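Local structure of putative Nitroreductase (Desulfovibrio desulfuricans subsp. desulfuricans str. G20, 3E39) at residues L53-D58 / I81-L86. The protein binds flavin mononucleotide and is probably an FMN-dependent oxidoreductase of the nitroreductase family. Numbering follows the deposited sequence.
Sequences LVIRAD and IILVFL
Four backbone hydrogen bonds join 53-58 to 81-86, and L53 and I55 each give one and receive one. The bond from L83 N to L53 O is short, 2.8 Å, and lies in the carbonyl plane; its return, L53 N to L83 O, meets a lone pair. At the other pair I55 N points almost along the C=O axis of I81, whereas I81 N approaches I55 O from above the carbonyl plane, 31° out of it. Between these two hydrogen-bonded pairs, V54 faces I82 as a non-hydrogen-bonded pair, with CA atoms 4.7 Å apart, and the CA of V54 makes a weaker CH···O contact with I81 O at 3.6 Å.

L53, I55, I81 and L83 share one face of the sheet. I55 CG1 leans diagonally to CD1 of L83 at 4.3 Å, while L53 CB lies at the edge of the F85 ring, 4.0 Å from CE1 and near the ring plane, its CG, anti to the backbone N (chi1 -180°), carried clear of the ring. V54 and I82 occupy the other face, their branches CG2 and CG1 just meeting at 4.5 Å.

Helix 61-66 covers I55, I81 and L83 on the first face, and helix 28-39 covers V54 and I82 on the second. E171 and P173 of the second subunit pack on L53 and V54. The arrangement is regular antiparallel pairing of 50-56, an outermost strand within this chain, with its inner neighbour 80-87 in the helix-flanked sheet of the dimeric, FMN-binding nitroreductase fold; the flavin lies about 11 Å from the side chain of I81.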
loop_
_atom_site.group_PDB
_atom_site.type_symbol
_atom_site.label_atom_id
_atom_site.label_comp_id
_atom_site.label_asym_id
_atom_site.label_seq_id
_atom_site.Cartn_x
_atom_site.Cartn_y
_atom_site.Cartn_z
ATOM N N LEU A 53 -1.138 4.089 16.832
ATOM C CA LEU A 53 -0.958 4.924 18.009
ATOM C C LEU A 53 -0.729 6.351 17.549
ATOM O O LEU A 53 0.225 6.631 16.823
ATOM C CB LEU A 53 0.211 4.430 18.843
ATOM C CG LEU A 53 0.496 5.231 20.121
ATOM C CD1 LEU A 53 -0.720 5.404 21.042
ATOM C CD2 LEU A 53 1.668 4.579 20.816
ATOM N N VAL A 54 -1.598 7.250 17.987
ATOM C CA VAL A 54 -1.495 8.666 17.629
ATOM C C VAL A 54 -0.666 9.416 18.645
ATOM O O VAL A 54 -0.916 9.296 19.862
ATOM C CB VAL A 54 -2.920 9.308 17.530
ATOM C CG1 VAL A 54 -2.844 10.820 17.229
ATOM C CG2 VAL A 54 -3.791 8.566 16.476
ATOM N N ILE A 55 0.299 10.214 18.142
ATOM C CA ILE A 55 1.162 11.029 19.002
ATOM C C ILE A 55 1.160 12.446 18.465
ATOM O O ILE A 55 1.748 12.711 17.407
ATOM C CB ILE A 55 2.630 10.524 19.043
ATOM C CG1 ILE A 55 2.705 9.065 19.529
ATOM C CG2 ILE A 55 3.487 11.415 19.951
ATOM C CD1 ILE A 55 2.310 8.841 20.948
ATOM N N ARG A 56 0.482 13.354 19.161
ATOM C CA ARG A 56 0.477 14.769 18.757
ATOM C C ARG A 56 1.726 15.522 19.189
ATOM O O ARG A 56 2.447 15.083 20.060
ATOM C CB ARG A 56 -0.767 15.487 19.270
ATOM C CG ARG A 56 -2.019 15.005 18.578
ATOM C CD ARG A 56 -3.216 15.745 19.028
ATOM N NE ARG A 56 -4.403 15.532 18.190
ATOM C CZ ARG A 56 -4.674 16.174 17.046
ATOM N NH1 ARG A 56 -3.822 17.067 16.538
ATOM N NH2 ARG A 56 -5.816 15.927 16.411
ATOM N N ALA A 57 1.952 16.671 18.565
ATOM C CA ALA A 57 3.148 17.485 18.798
ATOM C C ALA A 57 3.324 17.880 20.258
ATOM O O ALA A 57 4.453 17.999 20.763
ATOM C CB ALA A 57 3.077 18.741 17.934
ATOM N N ASP A 58 2.200 18.091 20.927
ATOM C CA ASP A 58 2.205 18.528 22.317
ATOM C C ASP A 58 2.354 17.350 23.270
ATOM O O ASP A 58 2.318 17.538 24.480
ATOM C CB ASP A 58 0.932 19.352 22.623
ATOM C CG ASP A 58 -0.390 18.614 22.269
ATOM O OD1 ASP A 58 -0.390 17.388 22.041
ATOM O OD2 ASP A 58 -1.457 19.273 22.224
ATOM N N ILE A 81 1.766 12.553 14.530
ATOM C CA ILE A 81 2.488 11.374 14.086
ATOM C C ILE A 81 1.576 10.158 14.360
ATOM O O ILE A 81 0.997 10.038 15.458
ATOM C CB ILE A 81 3.833 11.227 14.817
ATOM C CG1 ILE A 81 4.762 12.389 14.400
ATOM C CG2 ILE A 81 4.519 9.904 14.454
ATOM C CD1 ILE A 81 6.007 12.540 15.216
ATOM N N ILE A 82 1.395 9.301 13.359
ATOM C CA ILE A 82 0.634 8.075 13.526
ATOM C C ILE A 82 1.641 6.909 13.445
ATOM O O ILE A 82 2.307 6.699 12.423
ATOM C CB ILE A 82 -0.515 7.905 12.477
ATOM C CG1 ILE A 82 -1.573 9.011 12.623
ATOM C CG2 ILE A 82 -1.218 6.501 12.630
ATOM C CD1 ILE A 82 -2.593 9.039 11.475
ATOM N N LEU A 83 1.798 6.199 14.551
ATOM C CA LEU A 83 2.623 5.009 14.570
ATOM C C LEU A 83 1.794 3.810 14.111
ATOM O O LEU A 83 0.654 3.617 14.564
ATOM C CB LEU A 83 3.239 4.777 15.945
ATOM C CG LEU A 83 4.020 5.941 16.542
ATOM C CD1 LEU A 83 4.590 5.553 17.927
ATOM C CD2 LEU A 83 5.117 6.384 15.618
ATOM N N VAL A 84 2.358 3.039 13.183
ATOM C CA VAL A 84 1.705 1.866 12.629
ATOM C C VAL A 84 2.436 0.595 13.059
ATOM O O VAL A 84 3.660 0.500 12.946
ATOM C CB VAL A 84 1.702 1.957 11.098
ATOM C CG1 VAL A 84 0.866 0.822 10.474
ATOM C CG2 VAL A 84 1.200 3.350 10.670
ATOM N N PHE A 85 1.666 -0.399 13.504
ATOM C CA PHE A 85 2.212 -1.659 13.971
ATOM C C PHE A 85 1.406 -2.828 13.414
ATOM O O PHE A 85 0.284 -2.677 12.906
ATOM C CB PHE A 85 2.099 -1.803 15.505
ATOM C CG PHE A 85 2.649 -0.650 16.275
ATOM C CD1 PHE A 85 1.869 0.479 16.484
ATOM C CD2 PHE A 85 3.929 -0.693 16.815
ATOM C CE1 PHE A 85 2.364 1.554 17.172
ATOM C CE2 PHE A 85 4.422 0.389 17.515
ATOM C CZ PHE A 85 3.647 1.505 17.696
ATOM N N LEU A 86 2.017 -4.000 13.447
ATOM C CA LEU A 86 1.276 -5.230 13.254
ATOM C C LEU A 86 1.186 -5.893 14.626
ATOM O O LEU A 86 2.157 -5.928 15.399
ATOM C CB LEU A 86 1.941 -6.210 12.293
ATOM C CG LEU A 86 2.024 -5.791 10.834
ATOM C CD1 LEU A 86 2.955 -6.660 10.064
ATOM C CD2 LEU A 86 0.625 -5.813 10.231
#